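Local coordinates for conserved exported protein (Bacteroides fragilis, PDB 3CLW) that is of unknown function but may hydrolyse O-glycosidic bonds, as glycoside hydrolases of family 30 do, at residues Asn36-Leu48 and Leu381-Trp394. Residues are numbered along the deposited sequence; the frame is centred on the assembly and turned at random.
Sequences NWPQEKKEKIADL and LQYDGEISTTKMLW
Leu381 offers its carbonyl oxygen to the indole of Trp37, whose NE1 donates to Leu381 O at 2.7 Å; the acceptor lies in the ring plane, while the donor stands above the carbonyl plane. Gln382 O takes a straighter bond from Asn36 ND2 (3.0 Å, 166°), again within the plane of the donating amide. Two side-chain N-H groups where helix 30-36 gives way to helix 39-48 thus grip consecutive carbonyls of a 3-10 turn. Beyond Tyr383, the Asp384-Gly385 peptide runs over one face of the indole, and Gly385 CA comes to 3.4 Å from Trp37 CH2. Asp384 OD1 receives Lys41 NZ on its syn side in a 2.7 Å salt bridge and Gly385 N on its anti side. Lys41, extended beyond CG, also donates from NZ to Gly385 O, 3.0 Å away. Apolar packing follows: Ile387 CD1 meets Ile45 CG1 at 3.7 Å, and its CG2 branch touches Leu48 CD1. Thr389 CG2 lies against Leu48 CD2, and Leu393 CD1 and Trp394 CZ2 approach Leu48 more loosely. The arrangement, a helix laid nearly parallel (16°) to an edge strand, 386-389, of a small three-stranded sheet, joins an early helix of a chain whose family has the TIM-barrel fold to that sheet.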
loop_
_atom_site.group_PDB
_atom_site.type_symbol
_atom_site.label_atom_id
_atom_site.label_comp_id
_atom_site.label_asym_id
_atom_site.label_seq_id
_atom_site.Cartn_x
_atom_site.Cartn_y
_atom_site.Cartn_z
ATOM N N ASN A 36 -15.891 9.701 -15.561
ATOM C CA ASN A 36 -16.341 9.367 -16.904
ATOM C C ASN A 36 -16.930 7.995 -17.131
ATOM O O ASN A 36 -17.763 7.839 -18.055
ATOM C CB ASN A 36 -15.186 9.476 -17.894
ATOM C CG ASN A 36 -14.639 10.864 -18.001
ATOM O OD1 ASN A 36 -15.337 11.846 -17.720
ATOM N ND2 ASN A 36 -13.395 10.969 -18.473
ATOM N N TRP A 37 -16.460 6.982 -16.388
ATOM C CA TRP A 37 -16.890 5.624 -16.700
ATOM C C TRP A 37 -18.389 5.445 -16.415
ATOM O O TRP A 37 -18.950 6.186 -15.599
ATOM C CB TRP A 37 -16.051 4.601 -15.936
ATOM C CG TRP A 37 -14.762 4.293 -16.640
ATOM C CD1 TRP A 37 -13.900 5.193 -17.237
ATOM C CD2 TRP A 37 -14.179 3.005 -16.810
ATOM N NE1 TRP A 37 -12.823 4.534 -17.756
ATOM C CE2 TRP A 37 -12.962 3.188 -17.504
ATOM C CE3 TRP A 37 -14.561 1.705 -16.428
ATOM C CZ2 TRP A 37 -12.126 2.118 -17.851
ATOM C CZ3 TRP A 37 -13.747 0.651 -16.779
ATOM C CH2 TRP A 37 -12.528 0.868 -17.473
ATOM N N PRO A 38 -19.045 4.483 -17.102
ATOM C CA PRO A 38 -20.426 4.097 -16.810
ATOM C C PRO A 38 -20.632 3.746 -15.328
ATOM O O PRO A 38 -19.805 3.064 -14.731
ATOM C CB PRO A 38 -20.626 2.844 -17.675
ATOM C CG PRO A 38 -19.723 3.053 -18.810
ATOM C CD PRO A 38 -18.498 3.728 -18.237
ATOM N N GLN A 39 -21.745 4.199 -14.773
ATOM C CA GLN A 39 -22.106 4.031 -13.373
ATOM C C GLN A 39 -21.893 2.608 -12.898
ATOM O O GLN A 39 -21.258 2.377 -11.854
ATOM C CB GLN A 39 -23.573 4.438 -13.161
ATOM C CG GLN A 39 -24.017 4.589 -11.712
ATOM C CD GLN A 39 -23.423 5.811 -11.025
ATOM O OE1 GLN A 39 -23.159 6.831 -11.666
ATOM N NE2 GLN A 39 -23.210 5.714 -9.709
ATOM N N GLU A 40 -22.405 1.651 -13.658
ATOM C CA GLU A 40 -22.370 0.264 -13.212
ATOM C C GLU A 40 -20.968 -0.265 -13.125
ATOM O O GLU A 40 -20.705 -1.107 -12.289
ATOM C CB GLU A 40 -23.184 -0.643 -14.121
ATOM C CG GLU A 40 -24.645 -0.705 -13.718
ATOM C CD GLU A 40 -25.426 -1.815 -14.455
ATOM O OE1 GLU A 40 -26.498 -1.488 -15.030
ATOM O OE2 GLU A 40 -24.965 -2.999 -14.473
ATOM N N LYS A 41 -20.092 0.202 -14.010
ATOM C CA LYS A 41 -18.689 -0.207 -13.993
ATOM C C LYS A 41 -17.892 0.422 -12.813
ATOM O O LYS A 41 -17.191 -0.272 -12.108
ATOM C CB LYS A 41 -18.035 0.109 -15.349
ATOM C CG LYS A 41 -18.707 -0.643 -16.511
ATOM C CD LYS A 41 -17.850 -0.616 -17.757
ATOM C CE LYS A 41 -18.538 -1.374 -18.912
ATOM N NZ LYS A 41 -17.881 -1.029 -20.172
ATOM N N LYS A 42 -18.012 1.738 -12.645
ATOM C CA LYS A 42 -17.587 2.475 -11.432
ATOM C C LYS A 42 -17.939 1.723 -10.129
ATOM O O LYS A 42 -17.075 1.509 -9.230
ATOM C CB LYS A 42 -18.342 3.814 -11.402
ATOM C CG LYS A 42 -17.575 4.957 -11.915
ATOM C CD LYS A 42 -18.437 6.069 -12.421
ATOM C CE LYS A 42 -19.264 6.797 -11.413
ATOM N NZ LYS A 42 -19.389 8.225 -11.843
ATOM N N GLU A 43 -19.222 1.350 -10.031
ATOM C CA GLU A 43 -19.760 0.699 -8.835
ATOM C C GLU A 43 -19.153 -0.656 -8.620
ATOM O O GLU A 43 -18.822 -1.020 -7.491
ATOM C CB GLU A 43 -21.271 0.576 -8.920
ATOM C CG GLU A 43 -21.877 1.873 -9.308
ATOM C CD GLU A 43 -22.668 2.531 -8.228
ATOM O OE1 GLU A 43 -22.121 2.769 -7.122
ATOM O OE2 GLU A 43 -23.865 2.810 -8.506
ATOM N N LYS A 44 -19.033 -1.404 -9.707
ATOM C CA LYS A 44 -18.387 -2.704 -9.689
ATOM C C LYS A 44 -16.923 -2.631 -9.199
ATOM O O LYS A 44 -16.505 -3.451 -8.394
ATOM C CB LYS A 44 -18.476 -3.343 -11.076
ATOM C CG LYS A 44 -17.623 -4.609 -11.288
ATOM C CD LYS A 44 -18.118 -5.803 -10.472
ATOM C CE LYS A 44 -18.059 -7.101 -11.337
ATOM N NZ LYS A 44 -18.960 -8.201 -10.818
ATOM N N ILE A 45 -16.154 -1.681 -9.725
ATOM C CA ILE A 45 -14.765 -1.452 -9.249
ATOM C C ILE A 45 -14.802 -1.157 -7.738
ATOM O O ILE A 45 -14.148 -1.835 -6.966
ATOM C CB ILE A 45 -14.071 -0.319 -10.044
ATOM C CG1 ILE A 45 -13.819 -0.761 -11.492
ATOM C CG2 ILE A 45 -12.756 0.136 -9.367
ATOM C CD1 ILE A 45 -13.366 0.371 -12.437
ATOM N N ALA A 46 -15.633 -0.202 -7.332
ATOM C CA ALA A 46 -15.790 0.123 -5.916
ATOM C C ALA A 46 -16.142 -1.091 -5.023
ATOM O O ALA A 46 -15.612 -1.223 -3.902
ATOM C CB ALA A 46 -16.811 1.229 -5.738
ATOM N N ASP A 47 -17.023 -1.969 -5.514
ATOM C CA ASP A 47 -17.299 -3.203 -4.810
ATOM C C ASP A 47 -16.042 -4.099 -4.678
ATOM O O ASP A 47 -15.778 -4.601 -3.595
ATOM C CB ASP A 47 -18.462 -4.001 -5.448
ATOM C CG ASP A 47 -19.829 -3.291 -5.349
ATOM O OD1 ASP A 47 -20.037 -2.347 -4.524
ATOM O OD2 ASP A 47 -20.719 -3.701 -6.127
ATOM N N LEU A 48 -15.300 -4.316 -5.767
ATOM C CA LEU A 48 -14.071 -5.163 -5.735
ATOM C C LEU A 48 -13.031 -4.634 -4.744
ATOM O O LEU A 48 -12.283 -5.405 -4.160
ATOM C CB LEU A 48 -13.428 -5.306 -7.132
ATOM C CG LEU A 48 -14.209 -6.160 -8.177
ATOM C CD1 LEU A 48 -13.842 -5.781 -9.617
ATOM C CD2 LEU A 48 -14.040 -7.650 -7.942
ATOM N N LEU A 381 -9.564 4.239 -22.611
ATOM C CA LEU A 381 -9.792 3.870 -21.191
ATOM C C LEU A 381 -10.038 5.057 -20.286
ATOM O O LEU A 381 -10.523 4.865 -19.155
ATOM C CB LEU A 381 -8.651 2.997 -20.634
ATOM C CG LEU A 381 -8.605 1.569 -21.206
ATOM C CD1 LEU A 381 -7.292 0.840 -20.860
ATOM C CD2 LEU A 381 -9.802 0.763 -20.743
ATOM N N GLN A 382 -9.734 6.273 -20.751
ATOM C CA GLN A 382 -10.127 7.486 -19.991
ATOM C C GLN A 382 -11.673 7.622 -19.872
ATOM O O GLN A 382 -12.216 8.264 -18.940
ATOM C CB GLN A 382 -9.486 8.746 -20.592
ATOM C CG GLN A 382 -7.967 8.762 -20.442
ATOM C CD GLN A 382 -7.279 10.071 -20.853
ATOM O OE1 GLN A 382 -7.874 10.937 -21.490
ATOM N NE2 GLN A 382 -6.006 10.211 -20.474
ATOM N N TYR A 383 -12.377 6.957 -20.787
ATOM C CA TYR A 383 -13.828 7.098 -20.916
ATOM C C TYR A 383 -14.662 5.877 -20.541
ATOM O O TYR A 383 -15.737 6.037 -19.997
ATOM C CB TYR A 383 -14.190 7.581 -22.352
ATOM C CG TYR A 383 -13.404 8.820 -22.725
ATOM C CD1 TYR A 383 -13.566 10.008 -22.011
ATOM C CD2 TYR A 383 -12.473 8.792 -23.760
ATOM C CE1 TYR A 383 -12.821 11.132 -22.328
ATOM C CE2 TYR A 383 -11.727 9.909 -24.091
ATOM C CZ TYR A 383 -11.903 11.072 -23.375
ATOM O OH TYR A 383 -11.171 12.197 -23.705
ATOM N N ASP A 384 -14.173 4.684 -20.874
ATOM C CA ASP A 384 -14.897 3.411 -20.700
ATOM C C ASP A 384 -13.903 2.263 -20.932
ATOM O O ASP A 384 -12.864 2.466 -21.541
ATOM C CB ASP A 384 -16.023 3.318 -21.743
ATOM C CG ASP A 384 -17.104 2.329 -21.371
ATOM O OD1 ASP A 384 -16.932 1.538 -20.425
ATOM O OD2 ASP A 384 -18.149 2.314 -22.056
ATOM N N GLY A 385 -14.226 1.053 -20.483
ATOM C CA GLY A 385 -13.334 -0.079 -20.688
ATOM C C GLY A 385 -13.918 -1.305 -20.032
ATOM O O GLY A 385 -15.010 -1.269 -19.525
ATOM N N GLU A 386 -13.163 -2.395 -20.043
ATOM C CA GLU A 386 -13.548 -3.657 -19.412
ATOM C C GLU A 386 -12.684 -3.918 -18.156
ATOM O O GLU A 386 -11.476 -3.763 -18.172
ATOM C CB GLU A 386 -13.367 -4.821 -20.410
ATOM C CG GLU A 386 -13.978 -6.150 -19.948
ATOM C CD GLU A 386 -13.330 -7.383 -20.575
ATOM O OE1 GLU A 386 -12.713 -7.283 -21.665
ATOM O OE2 GLU A 386 -13.450 -8.476 -19.968
ATOM N N ILE A 387 -13.344 -4.335 -17.088
ATOM C CA ILE A 387 -12.711 -4.679 -15.818
ATOM C C ILE A 387 -12.248 -6.156 -15.838
ATOM O O ILE A 387 -13.029 -7.062 -16.137
ATOM C CB ILE A 387 -13.712 -4.421 -14.662
ATOM C CG1 ILE A 387 -14.091 -2.946 -14.626
ATOM C CG2 ILE A 387 -13.167 -4.880 -13.328
ATOM C CD1 ILE A 387 -15.495 -2.717 -14.144
ATOM N N SER A 388 -10.970 -6.387 -15.540
ATOM C CA SER A 388 -10.466 -7.749 -15.413
ATOM C C SER A 388 -9.729 -7.900 -14.060
ATOM O O SER A 388 -8.780 -7.178 -13.797
ATOM C CB SER A 388 -9.547 -8.007 -16.612
ATOM O OG SER A 388 -8.913 -9.262 -16.546
ATOM N N THR A 389 -10.169 -8.802 -13.190
ATOM C CA THR A 389 -9.450 -9.036 -11.931
ATOM C C THR A 389 -8.198 -9.876 -12.173
ATOM O O THR A 389 -8.201 -10.746 -13.037
ATOM C CB THR A 389 -10.328 -9.704 -10.830
ATOM O OG1 THR A 389 -10.712 -11.029 -11.237
ATOM C CG2 THR A 389 -11.565 -8.870 -10.569
ATOM N N THR A 390 -7.110 -9.573 -11.462
ATOM C CA THR A 390 -5.925 -10.383 -11.580
ATOM C C THR A 390 -5.894 -11.335 -10.397
ATOM O O THR A 390 -6.687 -11.197 -9.455
ATOM C CB THR A 390 -4.632 -9.531 -11.625
ATOM O OG1 THR A 390 -4.427 -8.924 -10.347
ATOM C CG2 THR A 390 -4.700 -8.463 -12.706
ATOM N N LYS A 391 -5.010 -12.323 -10.432
ATOM C CA LYS A 391 -4.862 -13.206 -9.275
ATOM C C LYS A 391 -4.257 -12.464 -8.053
ATOM O O LYS A 391 -4.367 -12.939 -6.906
ATOM C CB LYS A 391 -4.037 -14.438 -9.640
ATOM C CG LYS A 391 -4.757 -15.374 -10.642
ATOM C CD LYS A 391 -5.919 -16.093 -9.954
ATOM C CE LYS A 391 -6.712 -16.947 -10.938
ATOM N NZ LYS A 391 -7.784 -17.687 -10.197
ATOM N N MET A 392 -3.615 -11.324 -8.332
ATOM C CA MET A 392 -3.044 -10.449 -7.339
ATOM C C MET A 392 -4.181 -9.866 -6.538
ATOM O O MET A 392 -4.049 -9.694 -5.339
ATOM C CB MET A 392 -2.180 -9.346 -7.976
ATOM C CG MET A 392 -0.763 -9.830 -8.429
ATOM S SD MET A 392 0.224 -8.764 -9.485
ATOM C CE MET A 392 -0.719 -8.885 -11.031
ATOM N N LEU A 393 -5.321 -9.592 -7.175
ATOM C CA LEU A 393 -6.436 -9.085 -6.400
ATOM C C LEU A 393 -6.846 -10.145 -5.393
ATOM O O LEU A 393 -7.006 -9.866 -4.217
ATOM C CB LEU A 393 -7.628 -8.665 -7.291
ATOM C CG LEU A 393 -8.811 -7.973 -6.576
ATOM C CD1 LEU A 393 -9.620 -7.080 -7.511
ATOM C CD2 LEU A 393 -9.752 -8.997 -5.963
ATOM N N TRP A 394 -7.016 -11.370 -5.867
ATOM C CA TRP A 394 -7.509 -12.453 -5.022
ATOM C C TRP A 394 -6.527 -12.911 -3.918
ATOM O O TRP A 394 -6.929 -13.210 -2.784
ATOM C CB TRP A 394 -8.059 -13.576 -5.912
ATOM C CG TRP A 394 -9.150 -13.006 -6.788
ATOM C CD1 TRP A 394 -9.112 -12.823 -8.158
ATOM C CD2 TRP A 394 -10.416 -12.463 -6.346
ATOM N NE1 TRP A 394 -10.298 -12.251 -8.570
ATOM C CE2 TRP A 394 -11.091 -11.994 -7.483
ATOM C CE3 TRP A 394 -11.033 -12.322 -5.082
ATOM C CZ2 TRP A 394 -12.369 -11.418 -7.412
ATOM C CZ3 TRP A 394 -12.264 -11.739 -5.005
ATOM C CH2 TRP A 394 -12.931 -11.280 -6.167
#